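Local coordinates for protein VP5 (Halorubrum pleomorphic virus 2, PDB 6QGI) that probably acts as the envelope fusion protein that merges the viral membrane with that of its haloarchaeal host cell, at residues 59-73 / 228-242. Sequence-based numbering, arbitrary orientation.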
loop_
_atom_site.group_PDB
_atom_site.type_symbol
_atom_site.label_atom_id
_atom_site.label_comp_id
_atom_site.label_asym_id
_atom_site.label_seq_id
_atom_site.Cartn_x
_atom_site.Cartn_y
_atom_site.Cartn_z
ATOM N N ILE A 59 1.319 -3.699 3.365
ATOM C CA ILE A 59 0.548 -4.397 4.398
ATOM C C ILE A 59 -0.296 -3.502 5.340
ATOM O O ILE A 59 -1.494 -3.758 5.469
ATOM C CB ILE A 59 1.523 -5.277 5.228
ATOM C CG1 ILE A 59 2.041 -6.475 4.402
ATOM C CG2 ILE A 59 0.869 -5.743 6.532
ATOM C CD1 ILE A 59 3.134 -7.204 5.029
ATOM N N VAL A 60 0.329 -2.539 6.037
ATOM C CA VAL A 60 -0.290 -1.748 7.103
ATOM C C VAL A 60 -1.486 -0.918 6.618
ATOM O O VAL A 60 -2.500 -0.909 7.313
ATOM C CB VAL A 60 0.755 -0.871 7.857
ATOM C CG1 VAL A 60 0.136 -0.139 9.043
ATOM C CG2 VAL A 60 1.932 -1.725 8.330
ATOM N N ASP A 61 -1.400 -0.252 5.457
ATOM C CA ASP A 61 -2.509 0.590 4.981
ATOM C C ASP A 61 -3.623 -0.189 4.271
ATOM O O ASP A 61 -4.676 0.387 4.011
ATOM C CB ASP A 61 -1.988 1.714 4.069
ATOM C CG ASP A 61 -1.439 2.927 4.805
ATOM O OD1 ASP A 61 -1.309 2.859 6.052
ATOM O OD2 ASP A 61 -1.143 3.951 4.133
ATOM N N ASN A 62 -3.424 -1.490 3.998
ATOM C CA ASN A 62 -4.423 -2.281 3.282
ATOM C C ASN A 62 -4.838 -3.525 4.077
ATOM O O ASN A 62 -4.518 -4.647 3.692
ATOM C CB ASN A 62 -3.894 -2.667 1.883
ATOM C CG ASN A 62 -3.128 -1.570 1.175
ATOM O OD1 ASN A 62 -3.611 -0.459 0.997
ATOM N ND2 ASN A 62 -1.906 -1.859 0.772
ATOM N N GLN A 63 -5.572 -3.324 5.174
ATOM C CA GLN A 63 -6.058 -4.410 6.032
ATOM C C GLN A 63 -7.422 -4.889 5.566
ATOM O O GLN A 63 -7.865 -5.974 5.957
ATOM C CB GLN A 63 -6.155 -3.967 7.509
ATOM C CG GLN A 63 -5.130 -2.924 7.951
ATOM C CD GLN A 63 -5.578 -1.499 7.729
ATOM O OE1 GLN A 63 -6.451 -1.203 6.906
ATOM N NE2 GLN A 63 -4.982 -0.578 8.471
ATOM N N ASN A 64 -8.092 -4.079 4.729
ATOM C CA ASN A 64 -9.443 -4.338 4.235
ATOM C C ASN A 64 -9.479 -5.065 2.887
ATOM O O ASN A 64 -10.560 -5.205 2.305
ATOM C CB ASN A 64 -10.219 -3.025 4.147
ATOM C CG ASN A 64 -10.466 -2.395 5.491
ATOM O OD1 ASN A 64 -10.880 -3.055 6.454
ATOM N ND2 ASN A 64 -10.220 -1.097 5.584
ATOM N N ILE A 65 -8.325 -5.566 2.411
ATOM C CA ILE A 65 -8.231 -6.326 1.155
ATOM C C ILE A 65 -8.280 -7.839 1.463
ATOM O O ILE A 65 -8.306 -8.649 0.534
ATOM C CB ILE A 65 -6.975 -5.946 0.304
ATOM C CG1 ILE A 65 -5.654 -6.198 1.072
ATOM C CG2 ILE A 65 -7.074 -4.505 -0.234
ATOM C CD1 ILE A 65 -4.470 -6.430 0.271
ATOM N N LEU A 66 -8.304 -8.208 2.766
ATOM C CA LEU A 66 -8.336 -9.590 3.249
ATOM C C LEU A 66 -9.666 -10.278 2.937
ATOM O O LEU A 66 -9.698 -11.510 2.860
ATOM C CB LEU A 66 -8.014 -9.682 4.745
ATOM C CG LEU A 66 -6.557 -9.412 5.131
ATOM C CD1 LEU A 66 -6.440 -9.089 6.598
ATOM C CD2 LEU A 66 -5.643 -10.582 4.775
ATOM N N ASP A 67 -10.748 -9.496 2.705
ATOM C CA ASP A 67 -12.045 -10.036 2.270
ATOM C C ASP A 67 -11.858 -10.644 0.873
ATOM O O ASP A 67 -12.455 -11.675 0.552
ATOM C CB ASP A 67 -13.140 -8.947 2.269
ATOM C CG ASP A 67 -14.122 -9.004 3.432
ATOM O OD1 ASP A 67 -14.462 -10.129 3.874
ATOM O OD2 ASP A 67 -14.574 -7.926 3.881
ATOM N N GLY A 68 -10.973 -10.021 0.090
ATOM C CA GLY A 68 -10.571 -10.475 -1.233
ATOM C C GLY A 68 -9.690 -11.705 -1.174
ATOM O O GLY A 68 -9.690 -12.504 -2.111
ATOM N N VAL A 69 -8.930 -11.863 -0.071
ATOM C CA VAL A 69 -8.070 -13.026 0.161
ATOM C C VAL A 69 -8.994 -14.226 0.383
ATOM O O VAL A 69 -8.793 -15.274 -0.231
ATOM C CB VAL A 69 -7.065 -12.808 1.331
ATOM C CG1 VAL A 69 -6.267 -14.072 1.626
ATOM C CG2 VAL A 69 -6.120 -11.647 1.042
ATOM N N LYS A 70 -10.055 -14.024 1.199
ATOM C CA LYS A 70 -11.098 -15.003 1.510
ATOM C C LYS A 70 -11.790 -15.467 0.214
ATOM O O LYS A 70 -11.989 -16.665 0.034
ATOM C CB LYS A 70 -12.109 -14.400 2.502
ATOM C CG LYS A 70 -13.122 -15.402 3.029
ATOM C CD LYS A 70 -14.228 -14.748 3.822
ATOM C CE LYS A 70 -15.525 -14.732 3.054
ATOM N NZ LYS A 70 -16.642 -14.228 3.887
ATOM N N HIS A 71 -12.108 -14.520 -0.687
ATOM C CA HIS A 71 -12.748 -14.748 -1.987
ATOM C C HIS A 71 -11.825 -15.545 -2.910
ATOM O O HIS A 71 -12.281 -16.488 -3.563
ATOM C CB HIS A 71 -13.122 -13.394 -2.635
ATOM C CG HIS A 71 -13.813 -13.502 -3.961
ATOM N ND1 HIS A 71 -15.154 -13.832 -4.052
ATOM C CD2 HIS A 71 -13.334 -13.284 -5.208
ATOM C CE1 HIS A 71 -15.443 -13.819 -5.344
ATOM N NE2 HIS A 71 -14.378 -13.500 -6.080
ATOM N N THR A 72 -10.531 -15.163 -2.960
ATOM C CA THR A 72 -9.512 -15.800 -3.796
ATOM C C THR A 72 -9.287 -17.239 -3.316
ATOM O O THR A 72 -9.286 -18.149 -4.148
ATOM C CB THR A 72 -8.236 -14.951 -3.810
ATOM O OG1 THR A 72 -8.581 -13.652 -4.284
ATOM C CG2 THR A 72 -7.145 -15.529 -4.700
ATOM N N ALA A 73 -9.152 -17.440 -1.982
ATOM C CA ALA A 73 -8.969 -18.753 -1.356
ATOM C C ALA A 73 -10.086 -19.698 -1.767
ATOM O O ALA A 73 -9.799 -20.804 -2.227
ATOM C CB ALA A 73 -8.921 -18.618 0.160
ATOM N N TRP A 228 0.136 -4.459 13.135
ATOM C CA TRP A 228 0.322 -5.725 12.430
ATOM C C TRP A 228 -0.576 -6.833 13.003
ATOM O O TRP A 228 -1.039 -7.683 12.243
ATOM C CB TRP A 228 1.797 -6.137 12.497
ATOM C CG TRP A 228 2.703 -5.271 11.670
ATOM C CD1 TRP A 228 3.074 -3.981 11.927
ATOM C CD2 TRP A 228 3.341 -5.636 10.439
ATOM N NE1 TRP A 228 3.910 -3.521 10.935
ATOM C CE2 TRP A 228 4.091 -4.518 10.007
ATOM C CE3 TRP A 228 3.371 -6.811 9.668
ATOM C CZ2 TRP A 228 4.864 -4.543 8.840
ATOM C CZ3 TRP A 228 4.116 -6.826 8.502
ATOM C CH2 TRP A 228 4.853 -5.703 8.097
ATOM N N LYS A 229 -0.838 -6.808 14.330
ATOM C CA LYS A 229 -1.697 -7.773 15.031
ATOM C C LYS A 229 -3.137 -7.801 14.454
ATOM O O LYS A 229 -3.613 -8.912 14.208
ATOM C CB LYS A 229 -1.717 -7.518 16.552
ATOM C CG LYS A 229 -2.628 -8.442 17.359
ATOM C CD LYS A 229 -2.208 -9.898 17.283
ATOM C CE LYS A 229 -2.955 -10.746 18.276
ATOM N NZ LYS A 229 -2.826 -12.192 17.952
ATOM N N PRO A 230 -3.846 -6.664 14.191
ATOM C CA PRO A 230 -5.195 -6.775 13.608
ATOM C C PRO A 230 -5.190 -7.425 12.220
ATOM O O PRO A 230 -6.120 -8.174 11.920
ATOM C CB PRO A 230 -5.675 -5.320 13.528
ATOM C CG PRO A 230 -4.819 -4.577 14.476
ATOM C CD PRO A 230 -3.491 -5.246 14.393
ATOM N N ILE A 231 -4.149 -7.156 11.388
ATOM C CA ILE A 231 -4.026 -7.731 10.038
ATOM C C ILE A 231 -3.792 -9.249 10.148
ATOM O O ILE A 231 -4.449 -10.000 9.425
ATOM C CB ILE A 231 -2.945 -7.037 9.165
ATOM C CG1 ILE A 231 -3.183 -5.525 9.098
ATOM C CG2 ILE A 231 -2.911 -7.639 7.750
ATOM C CD1 ILE A 231 -2.000 -4.716 8.718
ATOM N N TYR A 232 -2.889 -9.696 11.064
ATOM C CA TYR A 232 -2.610 -11.118 11.300
ATOM C C TYR A 232 -3.881 -11.854 11.755
ATOM O O TYR A 232 -4.178 -12.919 11.218
ATOM C CB TYR A 232 -1.471 -11.336 12.333
ATOM C CG TYR A 232 -1.413 -12.764 12.843
ATOM C CD1 TYR A 232 -0.883 -13.786 12.059
ATOM C CD2 TYR A 232 -1.994 -13.114 14.063
ATOM C CE1 TYR A 232 -0.909 -15.112 12.482
ATOM C CE2 TYR A 232 -2.027 -14.439 14.496
ATOM C CZ TYR A 232 -1.476 -15.435 13.706
ATOM O OH TYR A 232 -1.495 -16.744 14.130
ATOM N N ASP A 233 -4.585 -11.305 12.776
ATOM C CA ASP A 233 -5.809 -11.860 13.369
ATOM C C ASP A 233 -6.906 -12.038 12.332
ATOM O O ASP A 233 -7.540 -13.092 12.321
ATOM C CB ASP A 233 -6.321 -10.975 14.523
ATOM C CG ASP A 233 -5.552 -11.091 15.822
ATOM O OD1 ASP A 233 -4.741 -12.036 15.951
ATOM O OD2 ASP A 233 -5.773 -10.244 16.720
ATOM N N GLU A 234 -7.120 -11.023 11.461
ATOM C CA GLU A 234 -8.110 -11.055 10.377
ATOM C C GLU A 234 -7.699 -12.102 9.334
ATOM O O GLU A 234 -8.559 -12.829 8.844
ATOM C CB GLU A 234 -8.272 -9.663 9.732
ATOM C CG GLU A 234 -9.536 -9.506 8.897
ATOM C CD GLU A 234 -9.780 -8.127 8.309
ATOM O OE1 GLU A 234 -9.623 -7.123 9.041
ATOM O OE2 GLU A 234 -10.157 -8.052 7.116
ATOM N N MET A 235 -6.384 -12.202 9.032
ATOM C CA MET A 235 -5.824 -13.187 8.106
ATOM C C MET A 235 -6.019 -14.602 8.666
ATOM O O MET A 235 -6.333 -15.526 7.913
ATOM C CB MET A 235 -4.336 -12.904 7.863
ATOM C CG MET A 235 -3.788 -13.522 6.592
ATOM S SD MET A 235 -1.995 -13.290 6.430
ATOM C CE MET A 235 -1.920 -11.528 6.069
ATOM N N ASP A 236 -5.855 -14.752 9.995
ATOM C CA ASP A 236 -6.023 -16.008 10.722
ATOM C C ASP A 236 -7.503 -16.386 10.777
ATOM O O ASP A 236 -7.829 -17.570 10.700
ATOM C CB ASP A 236 -5.429 -15.900 12.137
ATOM C CG ASP A 236 -5.268 -17.238 12.824
ATOM O OD1 ASP A 236 -4.405 -18.034 12.383
ATOM O OD2 ASP A 236 -6.003 -17.493 13.801
ATOM N N THR A 237 -8.395 -15.375 10.881
ATOM C CA THR A 237 -9.852 -15.554 10.888
ATOM C C THR A 237 -10.275 -16.085 9.508
ATOM O O THR A 237 -11.053 -17.039 9.438
ATOM C CB THR A 237 -10.558 -14.238 11.281
ATOM O OG1 THR A 237 -10.149 -13.861 12.599
ATOM C CG2 THR A 237 -12.078 -14.337 11.232
ATOM N N VAL A 238 -9.713 -15.501 8.424
ATOM C CA VAL A 238 -9.973 -15.873 7.028
ATOM C C VAL A 238 -9.586 -17.349 6.809
ATOM O O VAL A 238 -10.395 -18.103 6.278
ATOM C CB VAL A 238 -9.260 -14.905 6.036
ATOM C CG1 VAL A 238 -9.102 -15.516 4.646
ATOM C CG2 VAL A 238 -10.003 -13.577 5.945
ATOM N N LEU A 239 -8.384 -17.760 7.266
ATOM C CA LEU A 239 -7.879 -19.127 7.126
ATOM C C LEU A 239 -8.792 -20.138 7.816
ATOM O O LEU A 239 -9.074 -21.182 7.234
ATOM C CB LEU A 239 -6.437 -19.229 7.667
ATOM C CG LEU A 239 -5.772 -20.615 7.718
ATOM C CD1 LEU A 239 -5.587 -21.207 6.339
ATOM C CD2 LEU A 239 -4.449 -20.551 8.423
ATOM N N GLN A 240 -9.279 -19.812 9.024
ATOM C CA GLN A 240 -10.165 -20.674 9.802
ATOM C C GLN A 240 -11.569 -20.734 9.189
ATOM O O GLN A 240 -12.157 -21.815 9.139
ATOM C CB GLN A 240 -10.240 -20.206 11.267
ATOM C CG GLN A 240 -8.920 -20.325 12.049
ATOM C CD GLN A 240 -8.344 -21.725 12.122
ATOM O OE1 GLN A 240 -9.049 -22.717 12.353
ATOM N NE2 GLN A 240 -7.039 -21.832 11.930
ATOM N N ASN A 241 -12.093 -19.587 8.713
ATOM C CA ASN A 241 -13.423 -19.477 8.107
ATOM C C ASN A 241 -13.498 -20.162 6.745
ATOM O O ASN A 241 -14.530 -20.760 6.447
ATOM C CB ASN A 241 -13.861 -18.006 7.975
ATOM C CG ASN A 241 -14.201 -17.305 9.277
ATOM O OD1 ASN A 241 -14.227 -17.895 10.367
ATOM N ND2 ASN A 241 -14.463 -16.007 9.189
ATOM N N VAL A 242 -12.438 -20.070 5.914
ATOM C CA VAL A 242 -12.429 -20.710 4.590
ATOM C C VAL A 242 -12.308 -22.238 4.774
ATOM O O VAL A 242 -12.987 -22.963 4.056
ATOM C CB VAL A 242 -11.372 -20.137 3.605
ATOM C CG1 VAL A 242 -11.430 -20.842 2.251
ATOM C CG2 VAL A 242 -11.576 -18.643 3.404
#
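Gly68 O accepts two donors from Thr72, in the helix that carries Lys70 and Ala73. Thr72 OG1 lies 2.7 Å from Gly68 O, and Thr72 N reaches the same oxygen from the opposite face of its plane. Asp233 O is held likewise by Thr237 in the partner helix. These bonds are internal; the two segments share none, and the contact is mainly apolar packing. Helix segments 66-73 and 228-242 run roughly parallel, their axes 9.7 Å apart at closest approach, crossing at -24°.

Leu66 straddles the middle. Its CD1 lies over the backbone near Ile231 O and Glu234 CB, while CD2 meets Met235 CG at 3.9 Å. Further along, Val238 CG1 packs on Lys70 CA and CB. Lys70 CG, anti to its own N (chi1 -172°), touches Val242 CG2 at 3.6 Å, and the chain bends at chi3, taking NZ off from residues 228-242. Ala73 CB meets Val242 CG1.

At the other end, Ile59 CG2 sits over the six-membered ring of Trp228 in a CH-pi contact, 4.2 Å from its centroid. Ile59 CD1 touches CZ3 of the same ring. Val60 CG2 lies 3.7 Å from Trp228 NE1, on the five-membered part of the indole. Ile231 CD1 touches both Ile59 O and Gln63 CG. Trp228 meets Trp117 edge-to-face, and Ile59 touches Phe113; both partners lie on helix 91-133.

Glu234 OE2 lies 3.3 Å from Gln63 O. Both are acceptors, and Asp67 OD2 is 5.5 Å from Glu234 OE2. The carboxylate of Glu234 may therefore have a raised pKa, while largely apolar packing joins helices 66-86 and 225-253.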